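Local coordinates for protein endonuclease IV (Thermus thermophilus, PDB 3AAM) that cleaves DNA phosphodiester bonds at apurinic or apyrimidinic sites during base excision repair, leaving a 3'-hydroxyl group and a 5'-terminal sugar phosphate, at residues G77-L82 with S111-R116; E115-G120 with A156-D161; K85-L90 with L122-L127. One frame throughout, in Å; residues are numbered along the deposited sequence.

Interaction 1. Residues G77-L82 with S111-R116; sequences GAEGEL and SGRPER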
ATOM      1  N   GLY A  77      15.212   7.870   2.123  1.00  8.93           N
ATOM      2  CA  GLY A  77      16.093   8.228   3.223  1.00  8.59           C
ATOM      3  C   GLY A  77      17.564   8.188   2.845  1.00  7.85           C
ATOM      4  O   GLY A  77      18.428   8.538   3.650  1.00 10.42           O
ATOM      5  N   ALA A  78      17.856   7.778   1.616  1.00  8.18           N
ATOM      6  CA  ALA A  78      19.236   7.680   1.155  1.00  8.86           C
ATOM      7  C   ALA A  78      19.953   9.020   1.162  1.00 10.36           C
ATOM      8  O   ALA A  78      19.386  10.043   0.784  1.00 10.26           O
ATOM      9  CB  ALA A  78      19.279   7.085  -0.250  1.00  9.48           C
ATOM     10  N   GLU A  79      21.208   9.005   1.601  1.00 11.61           N
ATOM     11  CA  GLU A  79      22.022  10.212   1.626  1.00 12.93           C
ATOM     12  C   GLU A  79      22.723  10.371   0.278  1.00 12.82           C
ATOM     13  O   GLU A  79      22.948  11.490  -0.181  1.00 14.08           O
ATOM     14  CB  GLU A  79      23.065  10.133   2.745  1.00 15.40           C
ATOM     15  CG  GLU A  79      22.504  10.384   4.142  1.00 17.75           C
ATOM     16  CD  GLU A  79      21.902  11.773   4.291  1.00 20.19           C
ATOM     17  OE1 GLU A  79      22.596  12.760   3.970  1.00 23.35           O
ATOM     18  OE2 GLU A  79      20.738  11.883   4.732  1.00 24.15           O
ATOM     19  N   GLY A  80      23.053   9.244  -0.348  1.00 12.98           N
ATOM     20  CA  GLY A  80      23.727   9.265  -1.634  1.00 12.24           C
ATOM     21  C   GLY A  80      22.801   9.566  -2.797  1.00 12.28           C
ATOM     22  O   GLY A  80      21.626   9.883  -2.602  1.00 11.92           O
ATOM     23  N   GLU A  81      23.336   9.455  -4.010  1.00 11.18           N
ATOM     24  CA  GLU A  81      22.581   9.739  -5.224  1.00  9.76           C
ATOM     25  C   GLU A  81      21.407   8.787  -5.436  1.00 10.15           C
ATOM     26  O   GLU A  81      20.579   8.991  -6.324  1.00  9.97           O
ATOM     27  CB  GLU A  81      23.527   9.724  -6.428  1.00  9.38           C
ATOM     28  CG  GLU A  81      22.929  10.278  -7.706  1.00 10.49           C
ATOM     29  CD  GLU A  81      22.512   9.185  -8.658  1.00 11.09           C
ATOM     30  OE1 GLU A  81      22.801   8.005  -8.368  1.00 11.79           O
ATOM     31  OE2 GLU A  81      21.904   9.505  -9.701  1.00 13.85           O
ATOM     32  N   LEU A  82      21.342   7.736  -4.625  1.00 10.93           N
ATOM     33  CA  LEU A  82      20.229   6.797  -4.694  1.00 10.55           C
ATOM     34  C   LEU A  82      18.970   7.605  -4.366  1.00 10.61           C
ATOM     35  O   LEU A  82      17.862   7.254  -4.776  1.00 11.44           O
ATOM     36  CB  LEU A  82      20.414   5.677  -3.661  1.00 12.39           C
ATOM     37  CG  LEU A  82      19.190   4.808  -3.349  1.00 11.85           C
ATOM     38  CD1 LEU A  82      18.737   4.078  -4.597  1.00 12.44           C
ATOM     39  CD2 LEU A  82      19.536   3.811  -2.249  1.00 15.25           C
ATOM     40  N   SER A 111      15.188   4.173   4.583  1.00 12.33           N
ATOM     41  CA  SER A 111      16.056   4.137   5.753  1.00 13.28           C
ATOM     42  C   SER A 111      16.980   5.345   5.817  1.00 13.23           C
ATOM     43  O   SER A 111      17.561   5.748   4.808  1.00 14.30           O
ATOM     44  CB  SER A 111      16.885   2.850   5.751  1.00 16.05           C
ATOM     45  OG  SER A 111      17.615   2.712   4.545  1.00 20.42           O
ATOM     46  N   GLY A 112      17.114   5.906   7.014  1.00 13.74           N
ATOM     47  CA  GLY A 112      17.959   7.071   7.212  1.00 13.71           C
ATOM     48  C   GLY A 112      17.297   8.080   8.134  1.00 12.20           C
ATOM     49  O   GLY A 112      16.505   7.711   9.002  1.00 13.29           O
ATOM     50  N   ARG A 113      17.627   9.354   7.959  1.00 10.74           N
ATOM     51  CA  ARG A 113      17.041  10.411   8.775  1.00 11.68           C
ATOM     52  C   ARG A 113      15.584  10.626   8.372  1.00 12.18           C
ATOM     53  O   ARG A 113      15.276  10.726   7.185  1.00 11.08           O
ATOM     54  CB  ARG A 113      17.799  11.726   8.570  1.00 12.57           C
ATOM     55  CG  ARG A 113      19.257  11.695   8.991  1.00 14.32           C
ATOM     56  CD  ARG A 113      19.940  13.043   8.757  1.00 16.75           C
ATOM     57  NE  ARG A 113      20.113  13.354   7.339  1.00 19.98           N
ATOM     58  CZ  ARG A 113      19.382  14.236   6.662  1.00 19.52           C
ATOM     59  NH1 ARG A 113      18.416  14.911   7.268  1.00 22.24           N
ATOM     60  NH2 ARG A 113      19.621  14.446   5.373  1.00 22.94           N
ATOM     61  N   PRO A 114      14.668  10.694   9.352  1.00 11.80           N
ATOM     62  CA  PRO A 114      13.265  10.908   8.992  1.00 11.84           C
ATOM     63  C   PRO A 114      13.100  12.199   8.189  1.00 11.50           C
ATOM     64  O   PRO A 114      12.269  12.276   7.284  1.00 12.00           O
ATOM     65  CB  PRO A 114      12.568  10.974  10.347  1.00 11.74           C
ATOM     66  CG  PRO A 114      13.376  10.012  11.171  1.00 12.32           C
ATOM     67  CD  PRO A 114      14.800  10.384  10.790  1.00 11.68           C
ATOM     68  N   GLU A 115      13.906  13.205   8.518  1.00 12.18           N
ATOM     69  CA  GLU A 115      13.846  14.487   7.821  1.00 12.85           C
ATOM     70  C   GLU A 115      14.176  14.344   6.336  1.00 12.45           C
ATOM     71  O   GLU A 115      13.622  15.055   5.497  1.00 12.62           O
ATOM     72  CB  GLU A 115      14.805  15.498   8.464  1.00 13.18           C
ATOM     73  CG  GLU A 115      14.448  15.877   9.892  1.00 16.27           C
ATOM     74  CD  GLU A 115      15.074  14.967  10.935  1.00 17.66           C
ATOM     75  OE1 GLU A 115      15.494  13.841  10.589  1.00 17.16           O
ATOM     76  OE2 GLU A 115      15.136  15.379  12.112  1.00 19.44           O
ATOM     77  N   ARG A 116      15.081  13.424   6.014  1.00 12.24           N
ATOM     78  CA  ARG A 116      15.471  13.187   4.628  1.00 11.65           C
ATOM     79  C   ARG A 116      14.310  12.542   3.869  1.00 10.24           C
ATOM     80  O   ARG A 116      14.077  12.840   2.698  1.00 10.82           O
ATOM     81  CB  ARG A 116      16.704  12.280   4.590  1.00 11.97           C
ATOM     82  CG  ARG A 116      17.229  11.940   3.202  1.00 12.19           C
ATOM     83  CD  ARG A 116      17.678  13.170   2.426  1.00 10.71           C
ATOM     84  NE  ARG A 116      18.617  12.800   1.369  1.00  9.93           N
ATOM     85  CZ  ARG A 116      19.109  13.644   0.468  1.00  9.25           C
ATOM     86  NH1 ARG A 116      18.753  14.924   0.480  1.00 10.54           N
ATOM     87  NH2 ARG A 116      19.967  13.206  -0.441  1.00 11.88           N
TER
HETATM   88  O   HOH W   1      19.326   9.872   5.770  1.00 16.83           O

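Interaction 2. Residues E115-G120 with A156-D161; sequences ERVKEG and AWLVAD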
ATOM      1  N   GLU A 115      13.906  13.205   8.518  1.00 12.18           N
ATOM      2  CA  GLU A 115      13.846  14.487   7.821  1.00 12.85           C
ATOM      3  C   GLU A 115      14.176  14.344   6.336  1.00 12.45           C
ATOM      4  O   GLU A 115      13.622  15.055   5.497  1.00 12.62           O
ATOM      5  CB  GLU A 115      14.805  15.498   8.464  1.00 13.18           C
ATOM      6  CG  GLU A 115      14.448  15.877   9.892  1.00 16.27           C
ATOM      7  CD  GLU A 115      15.074  14.967  10.935  1.00 17.66           C
ATOM      8  OE1 GLU A 115      15.494  13.841  10.589  1.00 17.16           O
ATOM      9  OE2 GLU A 115      15.136  15.379  12.112  1.00 19.44           O
ATOM     10  N   ARG A 116      15.081  13.424   6.014  1.00 12.24           N
ATOM     11  CA  ARG A 116      15.471  13.187   4.628  1.00 11.65           C
ATOM     12  C   ARG A 116      14.310  12.542   3.869  1.00 10.24           C
ATOM     13  O   ARG A 116      14.077  12.840   2.698  1.00 10.82           O
ATOM     14  CB  ARG A 116      16.704  12.280   4.590  1.00 11.97           C
ATOM     15  CG  ARG A 116      17.229  11.940   3.202  1.00 12.19           C
ATOM     16  CD  ARG A 116      17.678  13.170   2.426  1.00 10.71           C
ATOM     17  NE  ARG A 116      18.617  12.800   1.369  1.00  9.93           N
ATOM     18  CZ  ARG A 116      19.109  13.644   0.468  1.00  9.25           C
ATOM     19  NH1 ARG A 116      18.753  14.924   0.480  1.00 10.54           N
ATOM     20  NH2 ARG A 116      19.967  13.206  -0.441  1.00 11.88           N
ATOM     21  N   VAL A 117      13.580  11.663   4.548  1.00 10.16           N
ATOM     22  CA  VAL A 117      12.439  10.988   3.942  1.00 10.16           C
ATOM     23  C   VAL A 117      11.350  12.003   3.603  1.00  9.46           C
ATOM     24  O   VAL A 117      10.802  11.991   2.499  1.00 10.13           O
ATOM     25  CB  VAL A 117      11.868   9.905   4.889  1.00 10.51           C
ATOM     26  CG1 VAL A 117      10.571   9.354   4.333  1.00  8.63           C
ATOM     27  CG2 VAL A 117      12.875   8.778   5.053  1.00 11.30           C
ATOM     28  N   LYS A 118      11.042  12.888   4.548  1.00 10.38           N
ATOM     29  CA  LYS A 118      10.019  13.902   4.316  1.00 10.34           C
ATOM     30  C   LYS A 118      10.456  14.769   3.138  1.00 10.42           C
ATOM     31  O   LYS A 118       9.659  15.069   2.250  1.00 11.53           O
ATOM     32  CB  LYS A 118       9.815  14.756   5.573  1.00 10.46           C
ATOM     33  CG  LYS A 118       8.614  15.687   5.497  1.00  9.26           C
ATOM     34  CD  LYS A 118       8.274  16.248   6.868  1.00 11.71           C
ATOM     35  CE  LYS A 118       6.886  16.873   6.894  1.00 12.05           C
ATOM     36  NZ  LYS A 118       6.508  17.297   8.273  1.00 12.84           N
ATOM     37  N   GLU A 119      11.730  15.160   3.124  1.00 11.07           N
ATOM     38  CA  GLU A 119      12.252  15.972   2.032  1.00 10.75           C
ATOM     39  C   GLU A 119      12.040  15.244   0.702  1.00 12.28           C
ATOM     40  O   GLU A 119      11.596  15.841  -0.282  1.00 12.35           O
ATOM     41  CB  GLU A 119      13.747  16.259   2.237  1.00 11.45           C
ATOM     42  CG  GLU A 119      14.394  16.933   1.033  1.00 14.51           C
ATOM     43  CD  GLU A 119      15.885  17.137   1.187  1.00 14.37           C
ATOM     44  OE1 GLU A 119      16.527  16.328   1.890  1.00 15.71           O
ATOM     45  OE2 GLU A 119      16.416  18.101   0.586  1.00 16.86           O
ATOM     46  N   GLY A 120      12.349  13.951   0.683  1.00 12.07           N
ATOM     47  CA  GLY A 120      12.179  13.164  -0.528  1.00 12.17           C
ATOM     48  C   GLY A 120      10.734  13.050  -0.986  1.00 11.67           C
ATOM     49  O   GLY A 120      10.437  13.220  -2.169  1.00 10.49           O
ATOM     50  N   ALA A 156       3.074  10.383  11.861  1.00 11.36           N
ATOM     51  CA  ALA A 156       2.256  11.576  12.036  1.00 12.69           C
ATOM     52  C   ALA A 156       3.104  12.816  11.759  1.00 13.25           C
ATOM     53  O   ALA A 156       2.638  13.770  11.140  1.00 14.86           O
ATOM     54  CB  ALA A 156       1.689  11.625  13.445  1.00 12.44           C
ATOM     55  N   TRP A 157       4.353  12.805  12.217  1.00 13.26           N
ATOM     56  CA  TRP A 157       5.229  13.940  11.975  1.00 13.77           C
ATOM     57  C   TRP A 157       5.577  14.031  10.487  1.00 13.58           C
ATOM     58  O   TRP A 157       5.596  15.120   9.910  1.00 14.36           O
ATOM     59  CB  TRP A 157       6.522  13.822  12.790  1.00 14.16           C
ATOM     60  CG  TRP A 157       7.540  14.831  12.358  1.00 13.96           C
ATOM     61  CD1 TRP A 157       7.585  16.154  12.696  1.00 14.45           C
ATOM     62  CD2 TRP A 157       8.585  14.625  11.402  1.00 14.89           C
ATOM     63  NE1 TRP A 157       8.590  16.786  12.003  1.00 14.74           N
ATOM     64  CE2 TRP A 157       9.219  15.871  11.200  1.00 14.78           C
ATOM     65  CE3 TRP A 157       9.044  13.508  10.690  1.00 16.28           C
ATOM     66  CZ2 TRP A 157      10.290  16.031  10.315  1.00 16.72           C
ATOM     67  CZ3 TRP A 157      10.107  13.665   9.812  1.00 16.60           C
ATOM     68  CH2 TRP A 157      10.718  14.920   9.632  1.00 18.01           C
ATOM     69  N   LEU A 158       5.847  12.880   9.876  1.00 13.02           N
ATOM     70  CA  LEU A 158       6.199  12.814   8.461  1.00 13.28           C
ATOM     71  C   LEU A 158       5.158  13.446   7.548  1.00 11.78           C
ATOM     72  O   LEU A 158       5.509  14.125   6.583  1.00 12.49           O
ATOM     73  CB  LEU A 158       6.411  11.360   8.021  1.00 14.14           C
ATOM     74  CG  LEU A 158       7.782  10.709   8.207  1.00 18.81           C
ATOM     75  CD1 LEU A 158       7.729   9.277   7.700  1.00 19.89           C
ATOM     76  CD2 LEU A 158       8.838  11.491   7.435  1.00 20.35           C
ATOM     77  N   VAL A 159       3.884  13.222   7.853  1.00 11.10           N
ATOM     78  CA  VAL A 159       2.809  13.761   7.026  1.00 11.92           C
ATOM     79  C   VAL A 159       2.287  15.123   7.478  1.00 11.19           C
ATOM     80  O   VAL A 159       1.495  15.750   6.775  1.00 12.85           O
ATOM     81  CB  VAL A 159       1.623  12.769   6.942  1.00 12.08           C
ATOM     82  CG1 VAL A 159       2.125  11.407   6.482  1.00 12.72           C
ATOM     83  CG2 VAL A 159       0.921  12.662   8.291  1.00 12.91           C
ATOM     84  N   ALA A 160       2.731  15.583   8.641  1.00 14.09           N
ATOM     85  CA  ALA A 160       2.289  16.875   9.154  1.00 15.47           C
ATOM     86  C   ALA A 160       2.666  18.008   8.206  1.00 16.08           C
ATOM     87  O   ALA A 160       3.788  18.062   7.701  1.00 13.60           O
ATOM     88  CB  ALA A 160       2.894  17.123  10.528  1.00 17.59           C
ATOM     89  N   ASP A 161       1.717  18.911   7.973  1.00 16.72           N
ATOM     90  CA  ASP A 161       1.910  20.058   7.095  1.00 18.93           C
ATOM     91  C   ASP A 161       2.185  19.647   5.646  1.00 17.72           C
ATOM     92  O   ASP A 161       2.870  20.357   4.909  1.00 19.12           O
ATOM     93  CB  ASP A 161       3.053  20.938   7.614  1.00 22.61           C
ATOM     94  CG  ASP A 161       3.028  22.336   7.022  1.00 27.38           C
ATOM     95  OD1 ASP A 161       3.970  23.113   7.285  1.00 29.96           O
ATOM     96  OD2 ASP A 161       2.061  22.664   6.300  1.00 30.94           O
TER

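Interaction 3. Residues K85-L90 with L122-L127; sequences KSVASL and LKALRL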
ATOM      1  N   LYS A  85      17.602   9.149  -7.555  1.00 10.32           N
ATOM      2  CA  LYS A  85      16.992   8.093  -8.355  1.00  8.75           C
ATOM      3  C   LYS A  85      15.634   7.713  -7.766  1.00  9.24           C
ATOM      4  O   LYS A  85      14.656   7.526  -8.495  1.00 10.45           O
ATOM      5  CB  LYS A  85      17.913   6.865  -8.395  1.00 10.59           C
ATOM      6  CG  LYS A  85      19.308   7.169  -8.934  1.00 16.63           C
ATOM      7  CD  LYS A  85      20.257   5.982  -8.790  1.00 19.61           C
ATOM      8  CE  LYS A  85      19.973   4.897  -9.810  1.00 22.91           C
ATOM      9  NZ  LYS A  85      18.604   4.347  -9.684  1.00 25.48           N
ATOM     10  N   SER A  86      15.582   7.626  -6.440  1.00  8.94           N
ATOM     11  CA  SER A  86      14.359   7.261  -5.732  1.00  9.55           C
ATOM     12  C   SER A  86      13.272   8.322  -5.875  1.00  9.63           C
ATOM     13  O   SER A  86      12.110   7.999  -6.126  1.00  9.68           O
ATOM     14  CB  SER A  86      14.667   7.028  -4.251  1.00  9.35           C
ATOM     15  OG  SER A  86      15.619   5.992  -4.108  1.00 10.85           O
ATOM     16  N   VAL A  87      13.652   9.585  -5.706  1.00  9.15           N
ATOM     17  CA  VAL A  87      12.706  10.689  -5.832  1.00  9.53           C
ATOM     18  C   VAL A  87      12.121  10.716  -7.242  1.00  9.38           C
ATOM     19  O   VAL A  87      10.909  10.849  -7.419  1.00 10.13           O
ATOM     20  CB  VAL A  87      13.389  12.045  -5.524  1.00  9.78           C
ATOM     21  CG1 VAL A  87      12.484  13.199  -5.930  1.00 10.88           C
ATOM     22  CG2 VAL A  87      13.707  12.133  -4.031  1.00  9.91           C
ATOM     23  N   ALA A  88      12.986  10.581  -8.244  1.00  9.95           N
ATOM     24  CA  ALA A  88      12.546  10.586  -9.634  1.00  9.55           C
ATOM     25  C   ALA A  88      11.633   9.399  -9.936  1.00 10.25           C
ATOM     26  O   ALA A  88      10.661   9.528 -10.679  1.00  9.26           O
ATOM     27  CB  ALA A  88      13.758  10.569 -10.566  1.00 11.12           C
ATOM     28  N   SER A  89      11.945   8.238  -9.369  1.00  9.28           N
ATOM     29  CA  SER A  89      11.124   7.055  -9.611  1.00  9.62           C
ATOM     30  C   SER A  89       9.737   7.222  -8.998  1.00  8.36           C
ATOM     31  O   SER A  89       8.731   6.852  -9.613  1.00  7.42           O
ATOM     32  CB  SER A  89      11.802   5.808  -9.038  1.00  9.65           C
ATOM     33  OG  SER A  89      11.006   4.654  -9.248  1.00 13.08           O
ATOM     34  N   LEU A  90       9.682   7.782  -7.791  1.00  7.72           N
ATOM     35  CA  LEU A  90       8.403   7.989  -7.123  1.00  6.98           C
ATOM     36  C   LEU A  90       7.587   9.040  -7.869  1.00  8.01           C
ATOM     37  O   LEU A  90       6.363   8.948  -7.934  1.00  8.89           O
ATOM     38  CB  LEU A  90       8.610   8.408  -5.662  1.00  7.36           C
ATOM     39  CG  LEU A  90       7.336   8.599  -4.826  1.00  6.93           C
ATOM     40  CD1 LEU A  90       6.493   7.326  -4.831  1.00  9.29           C
ATOM     41  CD2 LEU A  90       7.714   8.973  -3.401  1.00  8.63           C
ATOM     42  N   LEU A 122       8.215  15.049  -0.363  1.00 10.13           N
ATOM     43  CA  LEU A 122       7.757  16.343  -0.858  1.00 11.32           C
ATOM     44  C   LEU A 122       8.340  16.688  -2.224  1.00 10.44           C
ATOM     45  O   LEU A 122       7.650  17.256  -3.067  1.00 11.22           O
ATOM     46  CB  LEU A 122       8.095  17.441   0.154  1.00 13.30           C
ATOM     47  CG  LEU A 122       7.254  17.393   1.433  1.00 13.47           C
ATOM     48  CD1 LEU A 122       7.761  18.419   2.434  1.00 15.66           C
ATOM     49  CD2 LEU A 122       5.795  17.654   1.083  1.00 16.34           C
ATOM     50  N   LYS A 123       9.607  16.345  -2.446  1.00 10.76           N
ATOM     51  CA  LYS A 123      10.246  16.631  -3.725  1.00 10.94           C
ATOM     52  C   LYS A 123       9.585  15.840  -4.853  1.00 10.10           C
ATOM     53  O   LYS A 123       9.405  16.354  -5.955  1.00 10.84           O
ATOM     54  CB  LYS A 123      11.743  16.300  -3.659  1.00 11.17           C
ATOM     55  CG  LYS A 123      12.527  16.700  -4.907  1.00 13.22           C
ATOM     56  CD  LYS A 123      12.438  18.196  -5.164  1.00 16.90           C
ATOM     57  CE  LYS A 123      13.207  18.594  -6.414  1.00 19.95           C
ATOM     58  NZ  LYS A 123      13.123  20.059  -6.673  1.00 21.13           N
ATOM     59  N   ALA A 124       9.227  14.590  -4.577  1.00  9.11           N
ATOM     60  CA  ALA A 124       8.580  13.749  -5.579  1.00  9.96           C
ATOM     61  C   ALA A 124       7.234  14.348  -5.977  1.00 10.07           C
ATOM     62  O   ALA A 124       6.885  14.386  -7.158  1.00  9.89           O
ATOM     63  CB  ALA A 124       8.391  12.333  -5.038  1.00 10.47           C
ATOM     64  N   LEU A 125       6.480  14.810  -4.983  1.00 11.06           N
ATOM     65  CA  LEU A 125       5.180  15.422  -5.237  1.00 12.43           C
ATOM     66  C   LEU A 125       5.345  16.672  -6.094  1.00 12.77           C
ATOM     67  O   LEU A 125       4.565  16.914  -7.013  1.00 13.05           O
ATOM     68  CB  LEU A 125       4.501  15.790  -3.915  1.00 12.13           C
ATOM     69  CG  LEU A 125       3.886  14.629  -3.129  1.00 12.67           C
ATOM     70  CD1 LEU A 125       3.428  15.104  -1.761  1.00 14.95           C
ATOM     71  CD2 LEU A 125       2.719  14.064  -3.912  1.00 12.42           C
ATOM     72  N   ARG A 126       6.369  17.463  -5.791  1.00 12.43           N
ATOM     73  CA  ARG A 126       6.615  18.687  -6.541  1.00 12.31           C
ATOM     74  C   ARG A 126       7.029  18.377  -7.976  1.00 12.97           C
ATOM     75  O   ARG A 126       6.529  18.987  -8.922  1.00 12.55           O
ATOM     76  CB  ARG A 126       7.688  19.523  -5.848  1.00 14.75           C
ATOM     77  CG  ARG A 126       7.787  20.938  -6.378  1.00 17.18           C
ATOM     78  CD  ARG A 126       8.661  21.803  -5.491  1.00 21.32           C
ATOM     79  NE  ARG A 126       8.641  23.198  -5.918  1.00 23.94           N
ATOM     80  CZ  ARG A 126       7.557  23.967  -5.921  1.00 27.28           C
ATOM     81  NH1 ARG A 126       6.388  23.483  -5.519  1.00 28.21           N
ATOM     82  NH2 ARG A 126       7.638  25.226  -6.330  1.00 28.36           N
ATOM     83  N   LEU A 127       7.938  17.423  -8.145  1.00 11.93           N
ATOM     84  CA  LEU A 127       8.374  17.050  -9.483  1.00 12.39           C
ATOM     85  C   LEU A 127       7.194  16.573 -10.320  1.00 13.84           C
ATOM     86  O   LEU A 127       7.093  16.889 -11.502  1.00 14.62           O
ATOM     87  CB  LEU A 127       9.427  15.940  -9.423  1.00 12.25           C
ATOM     88  CG  LEU A 127      10.840  16.326  -8.986  1.00 15.90           C
ATOM     89  CD1 LEU A 127      11.739  15.102  -9.000  1.00 16.24           C
ATOM     90  CD2 LEU A 127      11.379  17.385  -9.933  1.00 16.54           C
TER

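Interaction 1. Residues G77-L82 with S111-R116
Two loops meet backbone to backbone where the CA atoms of G77 and G112 stand 4.6 Å apart and G77 CA makes a CA-H...O contact with S111 O. The absence of side chains permits this approach: a CB on G77 would collide with S111 O and one on G112 with G77 O. Beside this point a water donates to G77 O and to E79 OE2 and accepts from R113 N, at 2.8 Å from that nitrogen. R116, its CG anti to the backbone N and its chain bent at chi2, passes G77 O with CG and brings its guanidinium edge to A78 O. The NE bond to A78 O is nearly straight (2.9 Å, 167°) and lies in the guanidinium plane, although NE stands above the carbonyl plane; R116 NH2 adds a weak bond to the same oxygen. E79 crosses R113 at about a right angle, the two flat groups 60° apart. Its OE2 presents the syn lone pair to R113 NH2 (2.9 Å) in a salt bridge, and R113 NE joins weakly at 3.1 Å from this OE2. R116 CB packs on one face of the R113 guanidinium. The contact ties the beta-alpha loop between strand 66-69 and helix 82-100 to the one entering helix 114-128, with N75 OD1 bonded to the backbone N of both G77 and S111.

Interaction 2. Residues E115-G120 with A156-D161
K118, W157 and L158 carry this contact, and the CA atoms of K118 and L158, 5.7 Å apart, mark the nearest backbone approach. K118 leaves its helix with CG anti to the backbone N and stays extended to the tip, which carries NZ across to the C-terminal end of helix 152-159. There the ammonium donates to two carbonyls: NZ lies 2.9 Å from A160 O, in the carbonyl plane and on a lone pair, and 2.9 Å from W157 O, nearly along the C=O axis (160°). W157 O is shared, since A160 N also bonds to it. On its way the lysine runs along one face of the indole. Its CD sits 4.2 Å from the centroid of the six-membered ring of W157, a CH-pi contact, and NZ lies 4.4 Å from the centroid of the five-membered ring, 17° off the normal, a cation-pi contact. The indole edge is met by E115, whose CA is 3.6 Å from W157 CH2. L158 places CD2 against K118 CB (3.9 Å) and, more loosely, V117 CG1. L158 O is buried without a hydrogen-bonding partner, and K118 CE passes it at 3.1 Å. A methionine here in place of K118 would remove the donor to W157 O and A160 O and the charge over the indole, and would probably loosen the end of helix 152-159 from helix 114-128. The positive charge is likely to be stabilised by the carbonyl-rich helix end. Such packing joins consecutive outer helices, 114-128 and 152-159, of the TIM barrel, on either side of strand 135-139 in the chain order.

Interaction 3. Residues K85-L90 with L122-L127
V87 sets CG1 anti to its backbone N (chi1 168°), and L127 sets CG anti to its own carbonyl carbon (chi1 -75°), so that a valine methyl and a leucine methyl meet between helices 82-100 and 114-128. The distance from V87 CG1 to L127 CD1 is 3.7 Å, and the two side chains cross at about a right angle. The same V87 methyl also touches K123, whose CG, anti to the backbone N, approaches V87 CG1 to 3.6 Å. Beyond CG the lysine bends at chi2 and carries its ammonium clear of helix 82-100, so the contact is made by the aliphatic base of K123. A124 faces the other helix directly. Its CB lies 3.8 Å from the backbone oxygen V87 O, and the CA atoms of these two residues are 5.1 Å apart, the shortest CA-to-CA separation between the two segments. The small methyl probably allows that spacing, with the local helix axes approaching to 8.3 Å. The axes cross at -47°, and K123 and L127, four residues apart, form a ridge beside V87; this is consistent with ridges-into-grooves packing between neighbouring helices of the TIM barrel's outer layer. L90, one turn further along, has its CG anti to the backbone N and brings CD2 alongside A124 CB at 3.8 Å. L90 is directed to the barrel as well, touching V105 and V107 of strand 104-107 and L136 of strand 135-139. L125 reaches L136 too, and L94 of helix 82-100, which continues the apolar layer from the helix pair to the strands. L127 extends the interface outward, resting on A91.

All three contacts use helix 114-128, and their centres lie about 12 to 13 Å apart, on the same side of the chain's centre. Interaction 1 engages the start of that helix at the loop level, interaction 2 the side facing helix 152-159, and interaction 3 the side facing helix 82-100. Chemistry follows place: interaction 1, partly buried, relies on charges, backbone carbonyls and a water; interaction 2, also partly buried, mixes apolar packing with an ammonium held by carbonyls and an indole; interaction 3 is mainly buried and made by apolar groups, including the aliphatic part of K123. Interactions 1 and 2 overlap at E115 and R116, but R116 works in interaction 1 and E115 in interaction 2. Interactions 2 and 3 meet through G120 O and V87 CG2.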